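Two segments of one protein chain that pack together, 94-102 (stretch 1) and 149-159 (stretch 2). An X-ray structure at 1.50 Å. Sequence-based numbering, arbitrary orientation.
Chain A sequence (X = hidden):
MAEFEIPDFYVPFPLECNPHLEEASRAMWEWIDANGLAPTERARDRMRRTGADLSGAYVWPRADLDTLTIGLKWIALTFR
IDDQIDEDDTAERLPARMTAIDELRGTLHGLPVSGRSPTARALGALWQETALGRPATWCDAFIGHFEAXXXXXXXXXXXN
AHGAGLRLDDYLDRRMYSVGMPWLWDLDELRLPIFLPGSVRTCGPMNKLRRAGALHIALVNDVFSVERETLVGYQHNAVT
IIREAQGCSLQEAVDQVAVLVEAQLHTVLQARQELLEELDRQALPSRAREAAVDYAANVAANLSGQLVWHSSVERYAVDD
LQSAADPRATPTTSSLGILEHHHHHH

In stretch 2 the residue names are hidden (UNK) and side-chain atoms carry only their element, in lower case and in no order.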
# COMPACT_ATOMS: atom_id res chain seq x y z
N LEU A 94 7.61 1.12 22.80
CA LEU A 94 7.45 -0.18 22.15
C LEU A 94 6.27 -0.92 22.76
O LEU A 94 5.40 -1.36 22.03
CB LEU A 94 8.74 -1.02 22.17
CG LEU A 94 8.66 -2.48 21.66
CD1 LEU A 94 8.17 -2.62 20.21
CD2 LEU A 94 9.97 -3.19 21.81
N PRO A 95 6.18 -1.00 24.10
CA PRO A 95 4.97 -1.61 24.64
C PRO A 95 3.63 -0.88 24.34
O PRO A 95 2.60 -1.56 24.18
CB PRO A 95 5.22 -1.62 26.16
CG PRO A 95 6.69 -1.60 26.30
CD PRO A 95 7.22 -0.81 25.13
N ALA A 96 3.63 0.45 24.32
CA ALA A 96 2.44 1.22 24.00
C ALA A 96 2.04 0.92 22.54
O ALA A 96 0.84 0.76 22.21
CB ALA A 96 2.69 2.70 24.19
N ARG A 97 3.03 0.84 21.66
CA ARG A 97 2.75 0.47 20.26
C ARG A 97 2.23 -0.93 20.10
O ARG A 97 1.22 -1.15 19.44
CB ARG A 97 3.98 0.58 19.41
CG ARG A 97 4.30 2.00 19.15
CD ARG A 97 4.67 2.08 17.73
NE ARG A 97 5.08 3.41 17.40
CZ ARG A 97 5.80 3.73 16.34
NH1 ARG A 97 6.20 2.79 15.48
NH2 ARG A 97 6.12 5.01 16.14
N MET A 98 2.87 -1.88 20.75
CA MET A 98 2.39 -3.26 20.70
C MET A 98 0.95 -3.35 21.19
O MET A 98 0.15 -4.09 20.63
CB MET A 98 3.27 -4.15 21.54
CG MET A 98 4.61 -4.30 20.96
SD MET A 98 5.76 -5.14 22.05
CE MET A 98 4.92 -6.73 21.76
N THR A 99 0.61 -2.63 22.28
CA THR A 99 -0.71 -2.65 22.86
C THR A 99 -1.76 -2.09 21.86
O THR A 99 -2.79 -2.70 21.63
CB THR A 99 -0.73 -1.84 24.16
OG1 THR A 99 0.18 -2.47 25.07
CG2 THR A 99 -2.11 -1.85 24.78
N ALA A 100 -1.46 -0.95 21.26
CA ALA A 100 -2.38 -0.33 20.28
C ALA A 100 -2.55 -1.24 19.05
O ALA A 100 -3.70 -1.52 18.58
CB ALA A 100 -1.81 1.00 19.88
N ILE A 101 -1.43 -1.77 18.58
CA ILE A 101 -1.41 -2.59 17.35
C ILE A 101 -2.15 -3.90 17.61
O ILE A 101 -2.97 -4.37 16.78
CB ILE A 101 0.02 -2.80 16.79
CG1 ILE A 101 0.65 -1.50 16.22
CG2 ILE A 101 0.06 -3.86 15.69
CD1 ILE A 101 -0.17 -0.80 15.14
N ASP A 102 -1.95 -4.50 18.78
CA ASP A 102 -2.56 -5.78 19.05
C ASP A 102 -4.08 -5.64 19.16
O ASP A 102 -4.81 -6.54 18.74
CB ASP A 102 -1.99 -6.40 20.32
CG ASP A 102 -0.56 -6.99 20.11
OD1 ASP A 102 -0.05 -7.08 18.94
OD2 ASP A 102 0.06 -7.41 21.11
N UNK A 149 1.18 -4.89 7.55
CA UNK A 149 1.26 -3.40 7.58
C UNK A 149 1.24 -2.93 9.03
O UNK A 149 2.10 -2.17 9.45
c UNK A 149 0.37 0.94 6.57
c UNK A 149 0.63 -0.40 6.33
c UNK A 149 -1.22 -1.00 7.74
c UNK A 149 -0.14 -1.39 6.96
c UNK A 149 0.11 -2.82 6.74
c UNK A 149 -1.47 0.29 7.97
c UNK A 149 -0.69 1.27 7.43
N UNK A 150 0.27 -3.38 9.83
CA UNK A 150 0.12 -2.90 11.22
C UNK A 150 1.37 -3.29 12.05
O UNK A 150 1.89 -2.50 12.81
c UNK A 150 -3.57 -3.68 12.01
c UNK A 150 -1.12 -3.50 11.85
c UNK A 150 -2.57 -1.46 11.54
c UNK A 150 -2.45 -2.92 11.33
N UNK A 151 1.85 -4.49 11.82
CA UNK A 151 2.99 -5.03 12.58
C UNK A 151 4.25 -4.25 12.34
O UNK A 151 5.12 -4.18 13.24
c UNK A 151 3.66 -7.24 14.74
c UNK A 151 3.20 -6.49 12.30
n UNK A 151 4.58 -7.52 15.66
c UNK A 151 4.17 -7.18 13.29
o UNK A 151 2.46 -6.99 15.05
N UNK A 152 4.38 -3.59 11.19
CA UNK A 152 5.59 -2.78 10.92
C UNK A 152 5.77 -1.67 11.91
O UNK A 152 6.95 -1.31 12.19
c UNK A 152 5.66 -2.25 9.48
o UNK A 152 4.64 -1.28 9.21
c UNK A 152 5.67 -3.41 8.54
N UNK A 153 4.70 -1.15 12.50
CA UNK A 153 4.80 -0.16 13.58
C UNK A 153 5.55 -0.73 14.78
O UNK A 153 6.46 -0.05 15.32
c UNK A 153 2.46 3.45 11.97
c UNK A 153 1.76 0.78 12.11
c UNK A 153 1.49 2.94 11.10
c UNK A 153 2.77 1.26 12.95
c UNK A 153 3.09 2.61 12.88
c UNK A 153 3.44 0.36 13.97
c UNK A 153 1.15 1.61 11.15
o UNK A 153 0.90 3.83 10.20
N UNK A 154 5.25 -1.98 15.14
CA UNK A 154 5.91 -2.63 16.25
C UNK A 154 7.34 -3.03 15.88
O UNK A 154 8.24 -2.79 16.65
c UNK A 154 5.86 -4.69 17.62
c UNK A 154 5.13 -3.89 16.62
o UNK A 154 3.82 -3.51 17.07
N UNK A 155 7.57 -3.61 14.69
CA UNK A 155 8.94 -3.94 14.25
C UNK A 155 9.91 -2.77 14.31
O UNK A 155 11.04 -2.88 14.85
c UNK A 155 8.91 -4.52 12.85
c UNK A 155 10.35 -4.89 12.39
o UNK A 155 8.10 -5.70 12.89
N UNK A 156 9.50 -1.64 13.75
CA UNK A 156 10.40 -0.52 13.69
C UNK A 156 10.70 0.02 15.09
O UNK A 156 11.85 0.38 15.36
o UNK A 156 9.19 1.95 10.36
c UNK A 156 9.73 0.83 10.12
c UNK A 156 9.86 0.52 12.69
c UNK A 156 9.84 -0.13 11.29
o UNK A 156 10.18 0.45 8.96
N UNK A 157 9.73 0.00 16.01
CA UNK A 157 9.97 0.49 17.36
C UNK A 157 10.99 -0.44 18.06
O UNK A 157 11.84 0.03 18.82
c UNK A 157 8.67 0.60 18.14
N UNK A 158 10.91 -1.73 17.79
CA UNK A 158 11.84 -2.74 18.37
C UNK A 158 13.26 -2.52 17.91
O UNK A 158 14.20 -2.53 18.70
N UNK A 159 13.41 -2.32 16.60
CA UNK A 159 14.69 -1.97 15.99
C UNK A 159 15.30 -0.69 16.53
O UNK A 159 16.54 -0.61 16.67
c UNK A 159 14.01 -3.19 12.38
c UNK A 159 14.37 -3.29 13.84
c UNK A 159 15.59 -4.21 14.01
c UNK A 159 14.54 -1.89 14.47
O HOH W 1 2.24 -5.79 17.59

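Position 149 carries one carbon and then a ring of six carbons with no heteroatom; the ring lies out of reach of stretch 1. It is Phe 149, a buried residue turned to other parts of the fold. Position 150 has four carbons forked at the second. Its CA-to-CB bond points toward stretch 1, and its CB lies 4.0 Å from CG2 of Ile 101, while its backbone O is 3.5 Å from CD1 of Ile 101. This is Leu 150, whose apolar side chain suits a buried wall beside isoleucine.

At 151, three carbons end in one oxygen and one nitrogen, the mark of an amide: Gln 151. Its CB points away, but the chain bends back until OE1 is 4.0 Å from Ile 101 CG2, and OE1 also accepts a hydrogen bond from a water. Position 152 has a first carbon bearing one oxygen and one carbon. This is Thr 152, which faces away from stretch 1 and spends its hydroxyl on its own helix, OG1 donating to Phe 149 O at 2.7 Å.

Position 153 shows one carbon, a six-carbon ring and an oxygen on the ring, hence Tyr 153. Its CD2 is 3.9 Å from Ile 101 CD1, and its CD1 lies over one face of the Arg 97 guanidinium. Its backbone O accepts a hydrogen bond from Arg 97 NH1 at 2.9 Å. Position 154 again has a carbon bearing one oxygen and one carbon: Thr 154. Both branches are used, CG2 packing 3.6 Å from Met 98 CG and OG1 donating to the water at 2.8 Å.

Another such fork at 155 is Thr 155, pointing away from stretch 1. At 156, three carbons end in two oxygens, a carboxylate: Glu 156, bonded elsewhere in the structure. The single carbon at 157 is Ala 157; its CB meets Leu 94 CD1 at 3.9 Å, a small apolar contact where the backbones come close. Position 158 has no side-chain atoms and is Gly 158, its backbone N 3.8 Å from Leu 94 CD1. Four carbons forked at the second make 159 Leu 159, out of reach of stretch 1.

The helices run nearly antiparallel, at 171°, with axes 9.0 Å apart at closest approach. Ile 101 is the knob, seated among Leu 150, Gln 151, Tyr 153 and Thr 154; Leu 94 covers the other end, and Arg 97 ties the helices together directly. One water completes the contact, accepting from Thr 154 OG1 and donating to Gln 151 OE1 and Asp 102 OD1.

Stretch 2 (149-159) FLQTYTTEAGL
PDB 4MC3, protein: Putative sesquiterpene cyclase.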